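Local coordinates for transcriptional regulator (Pyrococcus horikoshii, PDB 1UDD), which is a member of the all-helical TenA/THI-4/PqqC family and is described as a transcriptional regulator, although its precise role is uncertain, at residues 46-51 and 112-117. Numbering follows the deposited sequence.
Sequences DFNYLV and AYMDFM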
loop_
_atom_site.group_PDB
_atom_site.type_symbol
_atom_site.label_atom_id
_atom_site.label_comp_id
_atom_site.label_asym_id
_atom_site.label_seq_id
_atom_site.Cartn_x
_atom_site.Cartn_y
_atom_site.Cartn_z
ATOM N N ASP A 46 -12.141 -13.442 18.009
ATOM C CA ASP A 46 -12.830 -12.941 16.825
ATOM C C ASP A 46 -12.755 -11.440 16.586
ATOM O O ASP A 46 -12.980 -10.991 15.459
ATOM C CB ASP A 46 -14.303 -13.349 16.822
ATOM C CG ASP A 46 -14.495 -14.815 16.512
ATOM O OD1 ASP A 46 -13.689 -15.379 15.743
ATOM O OD2 ASP A 46 -15.462 -15.404 17.032
ATOM N N PHE A 47 -12.463 -10.652 17.620
ATOM C CA PHE A 47 -12.378 -9.210 17.405
ATOM C C PHE A 47 -11.295 -8.901 16.375
ATOM O O PHE A 47 -11.532 -8.214 15.380
ATOM C CB PHE A 47 -12.038 -8.467 18.693
ATOM C CG PHE A 47 -11.933 -6.991 18.505
ATOM C CD1 PHE A 47 -13.066 -6.238 18.205
ATOM C CD2 PHE A 47 -10.699 -6.348 18.593
ATOM C CE1 PHE A 47 -12.970 -4.855 17.996
ATOM C CE2 PHE A 47 -10.592 -4.966 18.386
ATOM C CZ PHE A 47 -11.733 -4.220 18.086
ATOM N N ASN A 48 -10.104 -9.421 16.628
ATOM C CA ASN A 48 -8.980 -9.205 15.741
ATOM C C ASN A 48 -9.283 -9.688 14.324
ATOM O O ASN A 48 -8.758 -9.145 13.349
ATOM C CB ASN A 48 -7.754 -9.931 16.269
ATOM C CG ASN A 48 -6.493 -9.462 15.604
ATOM O OD1 ASN A 48 -6.144 -8.285 15.698
ATOM N ND2 ASN A 48 -5.799 -10.370 14.917
ATOM N N TYR A 49 -10.119 -10.716 14.224
ATOM C CA TYR A 49 -10.513 -11.290 12.946
ATOM C C TYR A 49 -11.447 -10.292 12.256
ATOM O O TYR A 49 -11.316 -10.015 11.062
ATOM C CB TYR A 49 -11.224 -12.630 13.197
ATOM C CG TYR A 49 -11.413 -13.528 11.982
ATOM C CD1 TYR A 49 -11.260 -14.916 12.094
ATOM C CD2 TYR A 49 -11.797 -13.010 10.743
ATOM C CE1 TYR A 49 -11.489 -15.765 11.008
ATOM C CE2 TYR A 49 -12.029 -13.854 9.649
ATOM C CZ TYR A 49 -11.874 -15.227 9.794
ATOM O OH TYR A 49 -12.135 -16.065 8.735
ATOM N N LEU A 50 -12.378 -9.753 13.034
ATOM C CA LEU A 50 -13.358 -8.784 12.563
ATOM C C LEU A 50 -12.641 -7.550 12.008
ATOM O O LEU A 50 -12.959 -7.067 10.911
ATOM C CB LEU A 50 -14.267 -8.409 13.735
ATOM C CG LEU A 50 -15.390 -7.388 13.597
ATOM C CD1 LEU A 50 -16.161 -7.340 14.910
ATOM C CD2 LEU A 50 -14.834 -6.017 13.257
ATOM N N VAL A 51 -11.680 -7.041 12.775
ATOM C CA VAL A 51 -10.910 -5.882 12.359
ATOM C C VAL A 51 -10.043 -6.238 11.134
ATOM O O VAL A 51 -10.027 -5.511 10.144
ATOM C CB VAL A 51 -9.999 -5.364 13.527
ATOM C CG1 VAL A 51 -9.092 -4.236 13.038
ATOM C CG2 VAL A 51 -10.863 -4.857 14.679
ATOM N N ALA A 112 -1.137 -13.655 12.376
ATOM C CA ALA A 112 -0.626 -14.156 11.113
ATOM C C ALA A 112 -1.717 -14.257 10.032
ATOM O O ALA A 112 -1.533 -13.776 8.910
ATOM C CB ALA A 112 0.006 -15.505 11.320
ATOM N N TYR A 113 -2.844 -14.880 10.367
ATOM C CA TYR A 113 -3.926 -15.030 9.398
ATOM C C TYR A 113 -4.400 -13.667 8.905
ATOM O O TYR A 113 -4.548 -13.443 7.702
ATOM C CB TYR A 113 -5.088 -15.813 10.024
ATOM C CG TYR A 113 -6.225 -16.188 9.077
ATOM C CD1 TYR A 113 -6.043 -16.236 7.689
ATOM C CD2 TYR A 113 -7.478 -16.535 9.585
ATOM C CE1 TYR A 113 -7.087 -16.625 6.840
ATOM C CE2 TYR A 113 -8.521 -16.922 8.748
ATOM C CZ TYR A 113 -8.321 -16.964 7.380
ATOM O OH TYR A 113 -9.376 -17.329 6.575
ATOM N N MET A 114 -4.648 -12.747 9.827
ATOM C CA MET A 114 -5.080 -11.430 9.407
ATOM C C MET A 114 -4.007 -10.756 8.528
ATOM O O MET A 114 -4.335 -10.068 7.561
ATOM C CB MET A 114 -5.402 -10.574 10.628
ATOM C CG MET A 114 -6.615 -11.087 11.392
ATOM S SD MET A 114 -8.053 -11.445 10.290
ATOM C CE MET A 114 -7.942 -13.181 10.173
ATOM N N ASP A 115 -2.733 -10.964 8.863
ATOM C CA ASP A 115 -1.631 -10.372 8.099
ATOM C C ASP A 115 -1.545 -10.960 6.700
ATOM O O ASP A 115 -1.225 -10.264 5.751
ATOM C CB ASP A 115 -0.300 -10.549 8.846
ATOM C CG ASP A 115 -0.203 -9.644 10.057
ATOM O OD1 ASP A 115 -1.075 -8.756 10.206
ATOM O OD2 ASP A 115 0.740 -9.810 10.852
ATOM N N PHE A 116 -1.829 -12.252 6.585
ATOM C CA PHE A 116 -1.839 -12.919 5.294
ATOM C C PHE A 116 -2.924 -12.257 4.432
ATOM O O PHE A 116 -2.708 -11.966 3.248
ATOM C CB PHE A 116 -2.134 -14.418 5.472
ATOM C CG PHE A 116 -2.847 -15.045 4.288
ATOM C CD1 PHE A 116 -2.163 -15.313 3.109
ATOM C CD2 PHE A 116 -4.211 -15.341 4.358
ATOM C CE1 PHE A 116 -2.823 -15.871 2.005
ATOM C CE2 PHE A 116 -4.881 -15.896 3.264
ATOM C CZ PHE A 116 -4.181 -16.162 2.084
ATOM N N MET A 117 -4.084 -12.000 5.024
ATOM C CA MET A 117 -5.171 -11.346 4.274
ATOM C C MET A 117 -4.736 -9.957 3.779
ATOM O O MET A 117 -4.872 -9.636 2.600
ATOM C CB MET A 117 -6.424 -11.151 5.146
ATOM C CG MET A 117 -6.961 -12.422 5.834
ATOM S SD MET A 117 -8.629 -12.215 6.488
ATOM C CE MET A 117 -8.580 -10.589 7.049
#
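Met114 reaches across from helix 108-123 and lays its methyl over one face of the Tyr49 ring on helix 36-63, with CE 4.0 Å from the ring centroid and 14° off its normal. The thioether chain is bent twice: the turn at chi2 places SD beside the Tyr49 backbone, 3.6 Å from Tyr49 CA, and the turn at chi3 swings CE over the ring. The sulfur itself views the ring obliquely, completing a Met-aromatic contact. Tyr113 closes the tight part of the interface by turning its edge toward the face of Tyr49 in an offset edge-to-face pair, centroids 5.6 Å apart and planes at 79°. The two tyrosine hydroxyls converge on Glu204, each hydrogen-bonded to its OE2, which gives these buried polar ends a shared partner on helix 190-213. Cys136 of helix 126-146 touches both tyrosine side chains. The other margin is looser and less buried: partly exposed Asn48 merely runs alongside Met114 in the opposite sense, Asn48 ND2 lying 3.7 Å from Met114 CG, while its amide nitrogen is hydrogen-bonded to Asn110. No hydrogen bond joins the two segments, whose axes run nearly parallel (5°) and 9.7 Å apart. Side-chain packing thus links them, illustrating how methionine and aromatic residues fill the interior between parallel helices in the helical bundle of the TenA fold.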